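Activator of Hsp90 ATPase homologue 1/2-like C-terminal domain-containing protein (Staphylococcus saprophyticus subsp. saprophyticus, PDB 3Q6A) is of unknown function but belongs to the AHA1 family of the SRPBCC (START-like) superfamily, many members of which bind hydrophobic ligands. Local coordinates at the interface of chains A and B. Coordinates in Å, arbitrary orientation; residue numbers count along the deposited sequence, not the author numbering. Chains: chain A/B, uncharacterized protein.

The interface of chains A and B. Residues chain A 117, 121, 125, 127, 129; chain B 117, 121, 125, 127, 129.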
ATOM      1  N   SER A 117       0.728   0.279   4.980  1.00  9.50           N
ATOM      2  CA  SER A 117      -0.662   0.695   4.884  1.00 14.60           C
ATOM      3  C   SER A 117      -1.476  -0.073   5.922  1.00 16.08           C
ATOM      4  O   SER A 117      -2.367   0.479   6.559  1.00 13.43           O
ATOM      5  CB  SER A 117      -1.197   0.403   3.471  1.00 14.02           C
ATOM      6  OG  SER A 117      -0.522   1.192   2.511  1.00 18.62           O
ATOM      7  N   VAL A 121      -3.681   1.760   9.173  1.00 12.30           N
ATOM      8  CA  VAL A 121      -5.097   1.526   9.535  1.00 18.07           C
ATOM      9  C   VAL A 121      -5.210   0.908  10.920  1.00 16.64           C
ATOM     10  O   VAL A 121      -6.011   1.329  11.746  1.00 13.93           O
ATOM     11  CB  VAL A 121      -5.784   0.579   8.535  1.00 19.86           C
ATOM     12  CG1 VAL A 121      -7.279   0.518   8.818  1.00 17.40           C
ATOM     13  CG2 VAL A 121      -5.519   1.063   7.122  1.00 36.71           C
ATOM     14  N   HIS A 125      -6.982   3.416  13.265  1.00 18.30           N
ATOM     15  CA  HIS A 125      -8.400   3.109  13.358  1.00 19.86           C
ATOM     16  C   HIS A 125      -8.823   1.902  14.166  1.00 19.84           C
ATOM     17  O   HIS A 125     -10.018   1.679  14.350  1.00 21.75           O
ATOM     18  CB  HIS A 125      -8.971   3.010  11.949  1.00 17.68           C
ATOM     19  CG  HIS A 125      -8.941   4.306  11.201  1.00 23.47           C
ATOM     20  ND1 HIS A 125      -9.612   5.430  11.637  1.00 24.59           N
ATOM     21  CD2 HIS A 125      -8.295   4.670  10.068  1.00 27.73           C
ATOM     22  CE1 HIS A 125      -9.379   6.430  10.805  1.00 32.54           C
ATOM     23  NE2 HIS A 125      -8.583   5.996   9.844  1.00 32.87           N
ATOM     24  N   VAL A 127      -8.798  -1.159  13.335  1.00 23.91           N
ATOM     25  CA  VAL A 127      -9.381  -2.202  12.502  1.00 21.57           C
ATOM     26  C   VAL A 127      -8.249  -2.677  11.601  1.00 18.38           C
ATOM     27  O   VAL A 127      -7.264  -1.954  11.405  1.00 18.85           O
ATOM     28  CB  VAL A 127     -10.565  -1.690  11.633  1.00 25.02           C
ATOM     29  CG1 VAL A 127     -11.710  -1.262  12.538  1.00 31.52           C
ATOM     30  CG2 VAL A 127     -10.133  -0.543  10.747  1.00 21.62           C
ATOM     31  N   ILE A 129      -6.767  -4.931   7.916  1.00 18.35           N
ATOM     32  CA  ILE A 129      -7.000  -5.481   6.594  1.00 24.00           C
ATOM     33  C   ILE A 129      -5.994  -6.638   6.491  1.00 30.89           C
ATOM     34  O   ILE A 129      -4.923  -6.581   7.085  1.00 29.54           O
ATOM     35  CB  ILE A 129      -6.782  -4.446   5.468  1.00 22.02           C
ATOM     36  CG1 ILE A 129      -5.482  -3.668   5.684  1.00 25.36           C
ATOM     37  CG2 ILE A 129      -7.977  -3.501   5.413  1.00 25.09           C
ATOM     38  CD1 ILE A 129      -5.078  -2.852   4.483  1.00 26.06           C
TER
ATOM     39  N   SER B 117      -4.785   0.148  -1.305  1.00 20.05           N
ATOM     40  CA  SER B 117      -4.851  -0.165   0.127  1.00 16.52           C
ATOM     41  C   SER B 117      -5.858   0.761   0.772  1.00 21.19           C
ATOM     42  O   SER B 117      -6.631   0.347   1.627  1.00 19.40           O
ATOM     43  CB  SER B 117      -3.479   0.024   0.803  1.00 12.80           C
ATOM     44  OG  SER B 117      -2.559  -0.900   0.263  1.00 15.21           O
ATOM     45  N   VAL B 121      -9.426  -0.416   2.655  1.00 21.35           N
ATOM     46  CA  VAL B 121      -9.815   0.030   3.981  1.00 17.88           C
ATOM     47  C   VAL B 121     -11.141   0.795   3.967  1.00 22.67           C
ATOM     48  O   VAL B 121     -11.991   0.599   4.837  1.00 23.06           O
ATOM     49  CB  VAL B 121      -8.748   0.947   4.589  1.00 21.89           C
ATOM     50  CG1 VAL B 121      -9.208   1.439   5.952  1.00 23.10           C
ATOM     51  CG2 VAL B 121      -7.427   0.192   4.694  1.00 23.37           C
ATOM     52  N   HIS B 125     -14.060  -1.159   5.882  1.00 21.90           N
ATOM     53  CA  HIS B 125     -14.270  -0.623   7.224  1.00 24.87           C
ATOM     54  C   HIS B 125     -14.966   0.724   7.334  1.00 20.47           C
ATOM     55  O   HIS B 125     -15.273   1.168   8.441  1.00 26.27           O
ATOM     56  CB  HIS B 125     -12.934  -0.538   7.966  1.00 20.54           C
ATOM     57  CG  HIS B 125     -12.338  -1.872   8.265  1.00 25.60           C
ATOM     58  ND1 HIS B 125     -13.013  -2.840   8.978  1.00 26.86           N
ATOM     59  CD2 HIS B 125     -11.154  -2.422   7.905  1.00 28.55           C
ATOM     60  CE1 HIS B 125     -12.273  -3.933   9.037  1.00 33.14           C
ATOM     61  NE2 HIS B 125     -11.141  -3.707   8.395  1.00 33.13           N
ATOM     62  N   VAL B 127     -13.688   3.569   6.903  1.00 29.87           N
ATOM     63  CA  VAL B 127     -12.765   4.550   7.472  1.00 29.85           C
ATOM     64  C   VAL B 127     -11.720   4.852   6.410  1.00 25.47           C
ATOM     65  O   VAL B 127     -11.546   4.084   5.461  1.00 28.85           O
ATOM     66  CB  VAL B 127     -12.064   4.043   8.760  1.00 31.32           C
ATOM     67  CG1 VAL B 127     -13.064   3.973   9.898  1.00 31.29           C
ATOM     68  CG2 VAL B 127     -11.432   2.687   8.510  1.00 31.60           C
ATOM     69  N   ILE B 129      -7.609   6.297   5.299  1.00 27.15           N
ATOM     70  CA  ILE B 129      -6.231   6.487   5.740  1.00 32.86           C
ATOM     71  C   ILE B 129      -5.462   7.404   4.807  1.00 43.98           C
ATOM     72  O   ILE B 129      -4.571   6.949   4.076  1.00 37.16           O
ATOM     73  CB  ILE B 129      -5.466   5.159   5.832  1.00 28.02           C
ATOM     74  CG1 ILE B 129      -5.743   4.310   4.586  1.00 20.29           C
ATOM     75  CG2 ILE B 129      -5.830   4.453   7.116  1.00 22.01           C
ATOM     76  CD1 ILE B 129      -4.717   3.193   4.332  1.00 29.84           C
TER
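A:Val121 and B:Val121 meet tip to tip across a two-fold axis, where the long C-terminal helix 102-125 of one AHA1-family (SRPBCC, helix-grip) subunit faces its copy, in an interface of the deposited two-copy assembly that may reflect a dimer, though the structure alone does not show one in solution. The CG1 methyls of the two valines lie 3.6 Å apart. CG2 of A:Val121 and CG2 of B:Val121 are 3.2 Å apart, tighter than a usual van der Waals contact. With CG1 anti to the backbone N (chi1 -172° in A:Val121) and CG2 anti to the carbonyl carbon, both methyls point at the partner valine.

One helical turn earlier, A:Ser117 and B:Ser117 repeat the self-pairing at a smaller scale: CB stands 3.5 Å from CB, and the short side chains may permit the close approach of the two helices here.

The segment following each helix crosses to the other subunit's helix. B:Ile129 turns its branch methyl CG2 onto A:Val121 CG2 at 3.4 Å, a tight contact, with the two side chains at about a right angle. The twin, A:Ile129 CG2 against B:Val121 CG2, is slacker at 3.8 Å. The B:Ile129 CD1 methyl also reaches A:Val121 CG2, at 3.6 Å, so that valine methyl is gripped from two points on one isoleucine.

Farther along, each His125 at the helix end receives a valine on one ring face. A:Val127 CB sits over the centre of the B:His125 ring, 3.7 Å from its centroid, a CH-pi contact; its CG2 leans toward CG and CD2 of the same ring. B:Val127 CB lies over the A:His125 ring, 3.9 Å from its centroid, and B:Ile129 CG2 touches the edge of that imidazole in its plane, beside CD2. In both copies a chi1 near -65° places the histidine ring beside the backbone N, and a chi2 near -60° turns its face to the valine.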